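Local coordinates for protein serine repeat antigen 5 (Plasmodium falciparum, PDB 6X42) that is a papain-family pseudo-zymogen of the malaria parasite, probably without peptidase activity of its own, at residues K237-R243 and Y255-M260; D46-T52 and Y120-V125; S58-L62 and V275-V279; I193-N197 and L211-T216; C38-L42 and E63-M68. All blocks are in the same frame, centred on the assembly; numbering follows the deposited sequence. Where two conformers were deposited one is given.

Interaction 1: K237-R243 and Y255-M260; sequences KSYWIVR and YFKVDM
Met260 lies across the indole of Trp240 at the apolar centre of this antiparallel beta hairpin, with CG 3.6 Å from the five-membered ring centroid and SD 4.1 Å from that of the six-membered ring, a Met-aromatic contact over one face. Helix 172-186 packs on both residues. Farther along, Val242 CB sits 3.8 Å from the ring centroid of Phe256, whose CG lies between the backbone N and the carbonyl carbon (chi1 64°), bringing the ring back over the paired strand. Val258 CG1 adds to the same sheet face beside Val242 CG2. On the opposite face, Lys257 runs alongside Tyr239, its CD 3.9 Å from the ring centroid. Between the two faces, hydrogen-bonded and non-hydrogen-bonded pairs alternate, Val242 N donating to Phe256 O at 2.8 Å. At one end, Arg243 NH1 reaches Tyr255 OH in the guanidinium plane over 3.0 Å, while also donating to Leu42 O. At the other, Asp259 OD2 bonds Tyr229 OH, and a water joins Asp259 OD1 (2.8 Å) to Lys237 NZ (2.9 Å).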
# COMPACT_ATOMS: atom_id res chain seq x y z
N LYS A 237 -0.49 -15.02 -19.27
CA LYS A 237 0.26 -14.40 -18.18
C LYS A 237 -0.73 -13.87 -17.15
O LYS A 237 -1.95 -13.99 -17.32
CB LYS A 237 1.12 -13.26 -18.74
CG LYS A 237 2.23 -13.69 -19.69
CD LYS A 237 3.34 -14.42 -18.98
CE LYS A 237 4.50 -14.72 -19.92
NZ LYS A 237 5.68 -15.27 -19.19
N SER A 238 -0.21 -13.22 -16.10
CA SER A 238 -1.03 -12.61 -15.06
C SER A 238 -0.45 -11.25 -14.70
O SER A 238 0.74 -11.00 -14.91
CB SER A 238 -1.09 -13.48 -13.79
OG SER A 238 -1.55 -14.79 -14.08
N TYR A 239 -1.29 -10.39 -14.15
CA TYR A 239 -0.88 -9.05 -13.76
C TYR A 239 -1.33 -8.73 -12.34
O TYR A 239 -2.35 -9.24 -11.87
CB TYR A 239 -1.44 -7.98 -14.73
CG TYR A 239 -2.95 -7.94 -14.82
CD1 TYR A 239 -3.70 -7.20 -13.93
CD2 TYR A 239 -3.64 -8.66 -15.80
CE1 TYR A 239 -5.08 -7.18 -14.01
CE2 TYR A 239 -5.02 -8.63 -15.88
CZ TYR A 239 -5.73 -7.90 -14.97
OH TYR A 239 -7.11 -7.87 -15.01
N TRP A 240 -0.58 -7.84 -11.69
CA TRP A 240 -1.03 -7.11 -10.51
C TRP A 240 -1.68 -5.80 -10.95
O TRP A 240 -1.21 -5.16 -11.91
CB TRP A 240 0.15 -6.73 -9.61
CG TRP A 240 0.93 -7.87 -9.04
CD1 TRP A 240 2.26 -8.08 -9.19
CD2 TRP A 240 0.44 -8.95 -8.23
NE1 TRP A 240 2.64 -9.22 -8.51
CE2 TRP A 240 1.53 -9.77 -7.91
CE3 TRP A 240 -0.82 -9.29 -7.72
CZ2 TRP A 240 1.41 -10.92 -7.16
CZ3 TRP A 240 -0.95 -10.43 -6.97
CH2 TRP A 240 0.16 -11.23 -6.70
N ILE A 241 -2.71 -5.37 -10.22
CA ILE A 241 -3.23 -4.01 -10.28
C ILE A 241 -2.60 -3.26 -9.12
O ILE A 241 -2.70 -3.69 -7.96
CB ILE A 241 -4.77 -3.97 -10.20
CG1 ILE A 241 -5.40 -4.86 -11.27
CG2 ILE A 241 -5.24 -2.53 -10.31
CD1 ILE A 241 -6.91 -4.93 -11.16
N VAL A 242 -1.93 -2.16 -9.43
CA VAL A 242 -1.13 -1.39 -8.48
C VAL A 242 -1.67 0.03 -8.39
O VAL A 242 -1.86 0.70 -9.42
CB VAL A 242 0.36 -1.39 -8.87
CG1 VAL A 242 1.20 -0.63 -7.85
CG2 VAL A 242 0.87 -2.81 -9.02
N ARG A 243 -1.87 0.49 -7.16
CA ARG A 243 -2.24 1.87 -6.84
C ARG A 243 -0.99 2.67 -6.53
O ARG A 243 -0.16 2.26 -5.71
CB ARG A 243 -3.16 1.87 -5.62
CG ARG A 243 -3.62 3.26 -5.14
CD ARG A 243 -4.50 3.10 -3.96
NE ARG A 243 -4.80 4.32 -3.24
CZ ARG A 243 -5.93 5.02 -3.31
NH1 ARG A 243 -6.87 4.75 -4.20
NH2 ARG A 243 -6.14 5.99 -2.45
N TYR A 255 -3.54 4.30 -11.29
CA TYR A 255 -3.18 2.90 -11.12
C TYR A 255 -2.36 2.44 -12.33
O TYR A 255 -2.26 3.13 -13.35
CB TYR A 255 -4.45 2.04 -11.03
CG TYR A 255 -5.34 2.33 -9.84
CD1 TYR A 255 -6.26 3.37 -9.88
CD2 TYR A 255 -5.27 1.56 -8.70
CE1 TYR A 255 -7.08 3.64 -8.80
CE2 TYR A 255 -6.08 1.81 -7.60
CZ TYR A 255 -6.98 2.86 -7.64
OH TYR A 255 -7.77 3.11 -6.54
N PHE A 256 -1.82 1.23 -12.25
CA PHE A 256 -1.26 0.58 -13.42
C PHE A 256 -1.36 -0.92 -13.24
O PHE A 256 -1.59 -1.42 -12.15
CB PHE A 256 0.19 1.03 -13.72
CG PHE A 256 1.21 0.65 -12.65
CD1 PHE A 256 2.04 -0.44 -12.82
CD2 PHE A 256 1.36 1.42 -11.51
CE1 PHE A 256 2.99 -0.76 -11.86
CE2 PHE A 256 2.31 1.10 -10.57
CZ PHE A 256 3.12 0.01 -10.76
N LYS A 257 -1.20 -1.64 -14.35
CA LYS A 257 -1.10 -3.10 -14.35
C LYS A 257 0.32 -3.50 -14.72
O LYS A 257 0.93 -2.88 -15.59
CB LYS A 257 -2.09 -3.72 -15.34
CG LYS A 257 -3.53 -3.49 -14.98
CD LYS A 257 -4.48 -4.14 -16.00
CE LYS A 257 -5.92 -3.86 -15.65
NZ LYS A 257 -6.33 -2.50 -16.07
N VAL A 258 0.83 -4.53 -14.07
CA VAL A 258 2.20 -4.99 -14.32
C VAL A 258 2.22 -6.51 -14.28
O VAL A 258 1.59 -7.14 -13.42
CB VAL A 258 3.19 -4.34 -13.33
CG1 VAL A 258 2.90 -4.72 -11.89
CG2 VAL A 258 4.63 -4.66 -13.67
N ASP A 259 2.94 -7.10 -15.23
CA ASP A 259 3.07 -8.55 -15.28
C ASP A 259 3.70 -9.07 -13.99
O ASP A 259 4.70 -8.54 -13.50
CB ASP A 259 3.94 -8.91 -16.49
CG ASP A 259 3.88 -10.39 -16.85
OD1 ASP A 259 4.47 -11.17 -16.09
OD2 ASP A 259 3.22 -10.75 -17.86
N MET A 260 3.09 -10.11 -13.43
CA MET A 260 3.51 -10.61 -12.13
C MET A 260 4.92 -11.20 -12.15
O MET A 260 5.64 -11.17 -11.15
CB MET A 260 2.60 -11.75 -11.72
CG MET A 260 1.29 -11.33 -11.16
SD MET A 260 0.44 -12.81 -10.52
CE MET A 260 -1.19 -12.06 -10.31
O HOH W 1 6.11 -12.94 -17.51
O HOH W 2 2.74 -13.39 -15.51
O HOH W 3 5.35 -10.33 -8.47

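Interaction 2: D46-T52 and Y120-V125; sequences DQGNCDT and YNYVKV
Tyr120 OH donates to Gln47 O at 2.7 Å and accepts from Thr52 OG1 at 2.9 Å, so two bonds fix the phenol against the loop that leads into the central helix of the papain fold. Ser53, which follows Thr52, stands where active papain-family proteases have their cysteine, and Gln47 matches their oxyanion-hole glutamine in sequence. Tyr120 CG stands anti to the backbone N (chi1 -172°), sending the hydroxyl across to this loop, where Gln47 O lies at the ring edge. The loop braces itself: Gln47 NE2 donates to Cys50 O (2.9 Å) while OE1 bonds Ser245 OG, and Asp46 OD1 accepts from Gly48 N in an Asx turn. Outward, Tyr122 lays one ring face over the backbone, with Asn49 N 3.6 Å from Tyr122 CG, and Val123 CG1 sits over the opposite face. Cys50, disulfide-bonded to Cys93, meets that ring at its edge, SG 3.9 Å from Tyr122 CD1. At the helix end of the loop, Thr52 CG2 and Val125 CG1 approach tip to tip at 4.0 Å.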
# COMPACT_ATOMS: atom_id res chain seq x y z
N ASP A 46 -2.46 12.45 -4.23
CA ASP A 46 -1.26 13.03 -4.85
C ASP A 46 -0.31 13.48 -3.75
O ASP A 46 -0.57 14.48 -3.06
CB ASP A 46 -1.66 14.20 -5.76
CG ASP A 46 -0.51 14.79 -6.57
OD1 ASP A 46 0.66 14.42 -6.35
OD2 ASP A 46 -0.82 15.66 -7.44
N GLN A 47 0.79 12.75 -3.57
CA GLN A 47 1.79 13.08 -2.57
C GLN A 47 2.58 14.34 -2.90
O GLN A 47 3.31 14.86 -2.03
CB GLN A 47 2.75 11.92 -2.38
CG GLN A 47 3.70 11.70 -3.53
CD GLN A 47 4.53 10.45 -3.37
OE1 GLN A 47 4.06 9.33 -3.56
NE2 GLN A 47 5.79 10.63 -3.01
N GLY A 48 2.48 14.85 -4.12
CA GLY A 48 3.24 16.03 -4.48
C GLY A 48 4.73 15.76 -4.47
O GLY A 48 5.19 14.62 -4.66
N ASN A 49 5.50 16.80 -4.21
CA ASN A 49 6.95 16.72 -4.36
C ASN A 49 7.69 16.50 -3.04
O ASN A 49 8.70 17.14 -2.75
CB ASN A 49 7.46 17.96 -5.10
CG ASN A 49 6.94 18.02 -6.54
OD1 ASN A 49 6.56 17.01 -7.13
ND2 ASN A 49 6.93 19.22 -7.12
N CYS A 50 7.18 15.58 -2.22
CA CYS A 50 7.87 15.05 -1.06
C CYS A 50 7.87 13.53 -1.15
O CYS A 50 7.02 12.94 -1.83
CB CYS A 50 7.20 15.45 0.27
SG CYS A 50 7.31 17.21 0.67
N ASP A 51 8.82 12.91 -0.46
CA ASP A 51 8.98 11.45 -0.48
C ASP A 51 8.17 10.80 0.64
O ASP A 51 8.69 10.26 1.61
CB ASP A 51 10.45 11.08 -0.35
CG ASP A 51 10.71 9.60 -0.50
OD1 ASP A 51 9.79 8.85 -0.91
OD2 ASP A 51 11.86 9.18 -0.23
N THR A 52 6.84 10.88 0.46
CA THR A 52 5.90 10.47 1.50
C THR A 52 5.08 9.25 1.09
O THR A 52 4.09 8.93 1.76
CB THR A 52 5.00 11.64 1.89
OG1 THR A 52 4.49 12.21 0.69
CG2 THR A 52 5.76 12.69 2.73
N TYR A 120 -3.93 17.23 3.35
CA TYR A 120 -2.57 17.18 2.84
C TYR A 120 -2.26 18.31 1.87
O TYR A 120 -3.01 18.58 0.93
CB TYR A 120 -2.32 15.84 2.16
CG TYR A 120 -0.89 15.58 1.75
CD1 TYR A 120 0.04 15.08 2.66
CD2 TYR A 120 -0.47 15.82 0.44
CE1 TYR A 120 1.35 14.80 2.29
CE2 TYR A 120 0.84 15.57 0.06
CZ TYR A 120 1.75 15.05 0.98
OH TYR A 120 3.05 14.76 0.62
N ASN A 121 -1.11 18.93 2.07
CA ASN A 121 -0.46 19.76 1.07
C ASN A 121 1.00 19.47 1.28
O ASN A 121 1.49 19.59 2.41
CB ASN A 121 -0.79 21.26 1.25
CG ASN A 121 -0.24 22.15 0.14
OD1 ASN A 121 0.80 21.85 -0.45
ND2 ASN A 121 -0.93 23.26 -0.14
N TYR A 122 1.70 19.09 0.22
CA TYR A 122 3.08 18.65 0.40
C TYR A 122 3.93 19.75 1.00
O TYR A 122 4.94 19.46 1.65
CB TYR A 122 3.70 18.13 -0.89
CG TYR A 122 4.16 19.18 -1.87
CD1 TYR A 122 5.50 19.57 -1.92
CD2 TYR A 122 3.29 19.78 -2.75
CE1 TYR A 122 5.94 20.55 -2.80
CE2 TYR A 122 3.73 20.75 -3.63
CZ TYR A 122 5.05 21.14 -3.66
OH TYR A 122 5.45 22.12 -4.55
N VAL A 123 3.57 21.03 0.81
CA VAL A 123 4.39 22.12 1.34
C VAL A 123 4.37 22.20 2.86
O VAL A 123 5.20 22.89 3.46
CB VAL A 123 4.03 23.50 0.75
CG1 VAL A 123 4.03 23.49 -0.75
CG2 VAL A 123 2.71 24.03 1.31
N LYS A 124 3.42 21.51 3.50
CA LYS A 124 3.29 21.47 4.95
C LYS A 124 3.99 20.26 5.57
O LYS A 124 3.99 20.13 6.80
CB LYS A 124 1.81 21.45 5.34
CG LYS A 124 1.08 22.67 4.90
CD LYS A 124 -0.31 22.66 5.48
CE LYS A 124 -1.15 23.83 5.08
NZ LYS A 124 -2.40 23.83 5.92
N VAL A 125 4.56 19.37 4.77
CA VAL A 125 5.26 18.21 5.29
C VAL A 125 6.52 18.70 6.00
O VAL A 125 7.40 19.30 5.37
CB VAL A 125 5.59 17.23 4.16
CG1 VAL A 125 6.52 16.13 4.65
CG2 VAL A 125 4.30 16.64 3.62

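Interaction 3: S58-L62 and V275-V279; sequences SKYHL and VIFNV
His61 NE2 accepts the backbone N-H of Phe277 at 3.0 Å between NE2 and N. The bond is nearly straight, 168° at the hydrogen, and the donor lies in the imidazole plane, which marks NE2 as the unprotonated ring nitrogen. The same histidine turns its ring edge toward the face of the Phe277 ring in an offset edge-to-face pair, centroids 5.3 Å apart and planes at 61°. Ser58 and Leu62, one helix turn apart, flank the phenyl: Ser58 CB comes to 3.8 Å from Phe277 CZ, and Leu62 CD2 meets the ring edge 3.9 Å from Phe277 CD2. Leu62 CD2 also reaches Val279 CG1, at 4.3 Å, farther along the chain.

The imidazole can span the gap because CG stands anti to the His61 backbone N (chi1 -176°), directing the ring straight off the helix. On its far side ND1 is hydrogen-bonded to Ser188 OG, and with both nitrogens engaged the ring's rotation is fixed. Ile190 of strand 189-193 and Leu103 of helix 99-109 close around Phe277. With axes 9.2 Å apart, helix 58-62 and strand 275-277 join the long central helix to the beta-sheet domain, the interdomain packing of the papain fold.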
# COMPACT_ATOMS: atom_id res chain seq x y z
N SER A 58 0.97 2.96 3.37
CA SER A 58 0.68 2.35 4.65
C SER A 58 -0.72 2.71 5.12
O SER A 58 -1.47 1.86 5.61
CB SER A 58 1.71 2.78 5.70
OG SER A 58 3.00 2.27 5.43
N LYS A 59 -1.10 3.98 4.96
CA LYS A 59 -2.43 4.40 5.41
C LYS A 59 -3.52 3.79 4.54
O LYS A 59 -4.60 3.45 5.04
CB LYS A 59 -2.54 5.92 5.50
CG LYS A 59 -2.95 6.61 4.21
CD LYS A 59 -2.89 8.15 4.32
CE LYS A 59 -3.48 8.82 3.11
NZ LYS A 59 -4.96 8.89 3.19
N TYR A 60 -3.26 3.64 3.24
CA TYR A 60 -4.25 3.01 2.37
C TYR A 60 -4.50 1.56 2.77
O TYR A 60 -5.63 1.09 2.74
CB TYR A 60 -3.82 3.10 0.91
CG TYR A 60 -4.76 2.41 -0.04
CD1 TYR A 60 -5.94 3.03 -0.49
CD2 TYR A 60 -4.52 1.11 -0.47
CE1 TYR A 60 -6.79 2.40 -1.39
CE2 TYR A 60 -5.35 0.48 -1.35
CZ TYR A 60 -6.49 1.11 -1.81
OH TYR A 60 -7.29 0.44 -2.72
N HIS A 61 -3.44 0.85 3.17
CA HIS A 61 -3.60 -0.51 3.67
C HIS A 61 -4.52 -0.55 4.89
O HIS A 61 -5.40 -1.42 4.98
CB HIS A 61 -2.21 -1.10 3.93
CG HIS A 61 -2.19 -2.54 4.35
ND1 HIS A 61 -2.77 -3.56 3.64
CD2 HIS A 61 -1.58 -3.13 5.40
CE1 HIS A 61 -2.55 -4.71 4.26
NE2 HIS A 61 -1.80 -4.48 5.32
N LEU A 62 -4.38 0.40 5.82
CA LEU A 62 -5.33 0.49 6.93
C LEU A 62 -6.72 0.88 6.46
O LEU A 62 -7.72 0.39 7.00
CB LEU A 62 -4.83 1.47 7.99
CG LEU A 62 -3.67 1.06 8.87
CD1 LEU A 62 -3.43 2.13 9.93
CD2 LEU A 62 -3.95 -0.29 9.53
N VAL A 275 4.48 -5.80 2.35
CA VAL A 275 4.27 -5.68 3.78
C VAL A 275 2.78 -5.74 4.07
O VAL A 275 1.97 -5.11 3.37
CB VAL A 275 4.89 -4.38 4.36
CG1 VAL A 275 4.66 -4.27 5.85
CG2 VAL A 275 6.35 -4.30 4.05
N ILE A 276 2.42 -6.48 5.11
CA ILE A 276 1.06 -6.51 5.65
C ILE A 276 1.10 -6.11 7.12
O ILE A 276 2.08 -6.35 7.82
CB ILE A 276 0.35 -7.86 5.47
CG1 ILE A 276 1.03 -8.96 6.24
CG2 ILE A 276 0.28 -8.23 4.00
CD1 ILE A 276 0.22 -10.24 6.31
N PHE A 277 0.04 -5.42 7.55
CA PHE A 277 -0.12 -5.03 8.94
C PHE A 277 -1.01 -6.04 9.65
O PHE A 277 -2.04 -6.46 9.11
CB PHE A 277 -0.73 -3.65 9.03
CG PHE A 277 0.18 -2.52 8.60
CD1 PHE A 277 1.57 -2.66 8.54
CD2 PHE A 277 -0.36 -1.27 8.30
CE1 PHE A 277 2.36 -1.58 8.16
CE2 PHE A 277 0.45 -0.19 7.94
CZ PHE A 277 1.80 -0.35 7.88
N ASN A 278 -0.61 -6.40 10.87
CA ASN A 278 -1.35 -7.36 11.69
C ASN A 278 -2.07 -6.58 12.78
O ASN A 278 -1.46 -6.15 13.76
CB ASN A 278 -0.37 -8.37 12.25
CG ASN A 278 0.42 -9.08 11.17
OD1 ASN A 278 -0.14 -9.52 10.18
ND2 ASN A 278 1.73 -9.16 11.35
N VAL A 279 -3.37 -6.35 12.58
CA VAL A 279 -4.15 -5.52 13.49
C VAL A 279 -5.43 -6.22 13.92
O VAL A 279 -5.97 -7.07 13.21
CB VAL A 279 -4.48 -4.15 12.86
CG1 VAL A 279 -3.20 -3.44 12.43
CG2 VAL A 279 -5.42 -4.34 11.69

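Interaction 4: I193-N197 and L211-T216; sequences IKAEN and LCGDDT. With CA (calcium ion), chain B; CA (calcium ion), chain C.
Asn197 and Asp214 approach from opposite directions with amide and carboxylate nearly coplanar, 19° apart, and together help form a calcium site that ties two surface loops beside the sheet of the papain-like fold. Asn197 ND2 donates to Asp214 OD2 at 2.8 Å, meeting that oxygen nearly along its C-O axis, while Asn197 OD1 turns to the metal at 2.4 Å. Asp214 chelates the calcium through both oxygens, with OD1 at 2.6 Å, so OD2 serves the metal and the amide at once. Glu196 also faces Asp214, but its carboxylate plane is turned 89° to the other; OE2 alone reaches the calcium, at 2.3 Å, and the ion probably offsets the repulsion between the two acids. In one of its two conformers, so less certainly, Lys194 crosses Asp214 at about a right angle, CD 3.5 Å from Asp214 OD2, and its NZ meets a water also bonded to Thr216 OG1.

Asp215 points its CB away from this loop pairing and, with Glu166, binds a second calcium through its backbone O and OD1. Leu211 packs CD1 against Asn197. Back at the first ion, a water ligand donates to Cys212 O, its oxygen 2.8 Å from that carbonyl oxygen.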
# COMPACT_ATOMS: atom_id res chain seq x y z
N ILE A 193 8.63 -0.78 -4.70
CA ILE A 193 9.21 -0.76 -6.03
C ILE A 193 10.30 0.30 -6.07
O ILE A 193 10.44 1.12 -5.16
CB ILE A 193 8.15 -0.48 -7.13
CG1 ILE A 193 7.53 0.92 -6.99
CG2 ILE A 193 7.05 -1.54 -7.07
CD1 ILE A 193 6.68 1.32 -8.20
N LYS A 194 11.09 0.29 -7.14
CA LYS A 194 12.01 1.39 -7.42
C LYS A 194 11.27 2.37 -8.32
O LYS A 194 10.81 2.00 -9.41
CB LYS A 194 13.32 0.90 -8.04
CG LYS A 194 14.48 1.88 -7.79
CD LYS A 194 15.82 1.31 -8.19
CE LYS A 194 16.96 2.14 -7.65
NZ LYS A 194 18.27 1.59 -8.10
N ALA A 195 11.15 3.62 -7.85
CA ALA A 195 10.31 4.60 -8.55
C ALA A 195 10.75 4.78 -10.00
O ALA A 195 9.91 5.00 -10.89
CB ALA A 195 10.34 5.95 -7.83
N GLU A 196 12.07 4.72 -10.25
CA GLU A 196 12.55 4.89 -11.62
C GLU A 196 11.81 3.98 -12.59
O GLU A 196 11.61 4.33 -13.75
CB GLU A 196 14.06 4.64 -11.70
CG GLU A 196 14.46 3.16 -11.64
CD GLU A 196 15.95 2.90 -11.82
OE1 GLU A 196 16.78 3.77 -11.44
OE2 GLU A 196 16.29 1.78 -12.28
N ASN A 197 11.42 2.79 -12.13
CA ASN A 197 10.91 1.77 -13.02
C ASN A 197 9.56 2.12 -13.61
O ASN A 197 9.19 1.53 -14.63
CB ASN A 197 10.84 0.41 -12.32
CG ASN A 197 12.22 -0.15 -12.06
OD1 ASN A 197 13.17 0.20 -12.76
ND2 ASN A 197 12.36 -1.00 -11.07
N LEU A 211 8.44 -5.75 -17.08
CA LEU A 211 9.80 -5.28 -16.88
C LEU A 211 10.38 -5.92 -15.63
O LEU A 211 9.66 -6.47 -14.79
CB LEU A 211 9.84 -3.76 -16.75
CG LEU A 211 9.26 -3.13 -15.47
CD1 LEU A 211 9.73 -1.68 -15.41
CD2 LEU A 211 7.76 -3.25 -15.41
N CYS A 212 11.70 -5.82 -15.53
CA CYS A 212 12.42 -6.26 -14.36
C CYS A 212 12.45 -5.18 -13.28
O CYS A 212 12.39 -3.98 -13.57
CB CYS A 212 13.89 -6.55 -14.73
SG CYS A 212 14.20 -7.74 -16.09
N GLY A 213 12.61 -5.62 -12.04
CA GLY A 213 12.95 -4.74 -10.95
C GLY A 213 14.45 -4.57 -10.83
O GLY A 213 15.24 -4.94 -11.71
N ASP A 214 14.85 -3.99 -9.71
CA ASP A 214 16.24 -3.71 -9.38
C ASP A 214 16.58 -4.42 -8.07
O ASP A 214 15.73 -5.02 -7.42
CB ASP A 214 16.45 -2.21 -9.27
CG ASP A 214 16.20 -1.50 -10.59
OD1 ASP A 214 17.06 -1.51 -11.49
OD2 ASP A 214 15.11 -0.97 -10.79
N ASP A 215 17.84 -4.29 -7.66
CA ASP A 215 18.29 -4.93 -6.44
C ASP A 215 17.61 -4.34 -5.22
O ASP A 215 17.44 -5.02 -4.20
CB ASP A 215 19.80 -4.73 -6.36
CG ASP A 215 20.51 -5.67 -5.43
OD1 ASP A 215 19.91 -6.64 -4.89
OD2 ASP A 215 21.74 -5.44 -5.30
N THR A 216 17.20 -3.07 -5.30
CA THR A 216 16.62 -2.33 -4.20
C THR A 216 15.32 -1.67 -4.64
O THR A 216 14.94 -1.69 -5.81
CB THR A 216 17.59 -1.28 -3.65
OG1 THR A 216 17.85 -0.28 -4.65
CG2 THR A 216 18.91 -1.91 -3.23
CA CA B . 15.48 -0.23 -13.08
CA CA C . 18.41 -6.88 -3.15
O HOH W 4 18.81 -0.85 -7.09
O HOH W 5 14.51 -2.21 -14.12
O HOH W 6 17.04 -6.31 -1.29
O HOH W 7 19.71 -8.43 -1.95

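Interaction 5: C38-L42 and E63-M68; sequences CISNL and ETIRCM
Thr64, which packs on Ile39 and Leu42, has its hydroxyl OG1 held by several groups: Ser188 OG, Lys186 O and, one helix turn back, His61 O; the two carbonyl oxygens have at most its single proton to share. With chi1 at 69° OG1 lies between the backbone N and carbonyl carbon, and the methyl CG2 is left to face the loop, 4.0 Å from Leu42 CD1. The loop answers with a 3-10 turn at 39-41, closed by Asn41 N donating to Cys38 O at 3.0 Å. Ile39 CG1 lies 3.7 Å from Cys67 CB, and Ile39 CD1 passes obliquely over Thr64 CB to stop 3.9 Å from Met68 SD. Leu42 CD1 comes to 4.0 Å from Glu63 CB and 4.1 Å from Cys67 SG, and Tyr60, earlier on the same helix, packs against both aliphatic side chains. Glu63 sends its carboxylate past Leu42 to a salt bridge with Lys59 and a bond from Ile76 N.

Between these groups the disulfide runs from Cys38 SG to Cys67 SG over 2.0 Å. SG leaves the loop anti to the Cys38 backbone N (chi1 -175°), toward the helix; the bridge itself is left-handed, chi3 -71°. No hydrogen bond spans the two segments: covalent sulfur and apolar packing alone join them, while Thr64 and Glu63 find polar partners beyond the contact.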
# COMPACT_ATOMS: atom_id res chain seq x y z
N CYS A 38 -16.74 -0.29 -0.87
CA CYS A 38 -16.03 0.67 -0.04
C CYS A 38 -14.67 1.02 -0.64
O CYS A 38 -14.28 2.20 -0.70
CB CYS A 38 -15.86 0.05 1.35
SG CYS A 38 -15.11 1.06 2.65
N ILE A 39 -13.94 0.01 -1.10
CA ILE A 39 -12.58 0.23 -1.58
C ILE A 39 -12.58 1.07 -2.86
O ILE A 39 -11.67 1.88 -3.07
CB ILE A 39 -11.86 -1.12 -1.70
CG1 ILE A 39 -11.58 -1.66 -0.29
CG2 ILE A 39 -10.58 -0.97 -2.47
CD1 ILE A 39 -11.13 -3.10 -0.21
N SER A 40 -13.61 0.95 -3.69
CA SER A 40 -13.66 1.76 -4.91
C SER A 40 -13.90 3.22 -4.62
O SER A 40 -13.71 4.06 -5.50
CB SER A 40 -14.79 1.28 -5.82
OG SER A 40 -14.72 -0.12 -5.94
N ASN A 41 -14.33 3.55 -3.41
CA ASN A 41 -14.59 4.92 -3.01
C ASN A 41 -13.42 5.56 -2.28
O ASN A 41 -13.55 6.70 -1.81
CB ASN A 41 -15.88 4.92 -2.20
CG ASN A 41 -17.09 4.89 -3.10
OD1 ASN A 41 -17.52 5.93 -3.61
ND2 ASN A 41 -17.53 3.70 -3.46
N LEU A 42 -12.27 4.89 -2.24
CA LEU A 42 -11.04 5.50 -1.74
C LEU A 42 -10.31 6.12 -2.94
O LEU A 42 -9.63 5.42 -3.70
CB LEU A 42 -10.18 4.44 -1.06
CG LEU A 42 -10.76 3.78 0.20
CD1 LEU A 42 -9.97 2.50 0.57
CD2 LEU A 42 -10.75 4.78 1.35
N GLU A 63 -6.82 1.78 5.47
CA GLU A 63 -8.13 2.16 4.92
C GLU A 63 -8.85 0.95 4.30
O GLU A 63 -10.07 0.79 4.48
CB GLU A 63 -8.00 3.31 3.91
CG GLU A 63 -7.57 4.62 4.57
CD GLU A 63 -6.93 5.63 3.61
OE1 GLU A 63 -6.80 5.33 2.40
OE2 GLU A 63 -6.55 6.74 4.09
N THR A 64 -8.13 0.08 3.59
CA THR A 64 -8.82 -1.09 3.01
C THR A 64 -9.18 -2.09 4.10
O THR A 64 -10.24 -2.72 4.02
CB THR A 64 -8.05 -1.75 1.85
OG1 THR A 64 -6.85 -2.41 2.30
CG2 THR A 64 -7.68 -0.74 0.76
N ILE A 65 -8.32 -2.25 5.11
CA ILE A 65 -8.67 -3.12 6.23
C ILE A 65 -9.95 -2.62 6.89
O ILE A 65 -10.84 -3.41 7.21
CB ILE A 65 -7.50 -3.22 7.23
CG1 ILE A 65 -6.36 -4.06 6.64
CG2 ILE A 65 -7.99 -3.78 8.55
CD1 ILE A 65 -5.03 -3.95 7.37
N ARG A 66 -10.05 -1.29 7.10
CA ARG A 66 -11.27 -0.72 7.67
C ARG A 66 -12.48 -0.98 6.78
O ARG A 66 -13.55 -1.35 7.27
CB ARG A 66 -11.06 0.77 7.92
CG ARG A 66 -10.20 1.05 9.17
CD ARG A 66 -9.93 2.53 9.40
NE ARG A 66 -11.17 3.29 9.47
CZ ARG A 66 -11.95 3.36 10.55
NH1 ARG A 66 -11.58 2.77 11.68
NH2 ARG A 66 -13.09 4.03 10.50
N CYS A 67 -12.32 -0.87 5.46
CA CYS A 67 -13.41 -1.21 4.54
C CYS A 67 -13.82 -2.67 4.70
O CYS A 67 -15.02 -2.99 4.75
CB CYS A 67 -12.99 -0.96 3.09
SG CYS A 67 -13.11 0.73 2.48
N MET A 68 -12.85 -3.58 4.78
CA MET A 68 -13.16 -4.99 4.91
C MET A 68 -13.91 -5.29 6.20
O MET A 68 -14.66 -6.27 6.27
CB MET A 68 -11.87 -5.82 4.86
CG MET A 68 -11.12 -5.91 3.52
SD MET A 68 -12.10 -6.14 2.02
CE MET A 68 -12.56 -7.85 2.16

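How the interactions relate
From the N terminus, interaction 5 opens first, and interactions 2 and 3 open before it closes on the end of helix 53-68, so it crosses both. Interaction 2 then closes at 120-125, itself crossing interaction 3, which stays open until 275-279 near the C terminus. Within that long span, interactions 4 and 1 follow in series, each closing a short loop between neighbouring parts of the chain. Interactions 2 and 5 draw on the central helix or the loops before it, interactions 1 and 4 belong to the sheet and its loops, and interaction 3 ties the helix to that same sheet. Val258 CG2 meets Leu211 CD2 at 3.8 Å, joining interactions 1 and 4; Arg243 NE, 3.2 Å from Tyr60 CD1, links interaction 1 to interaction 3.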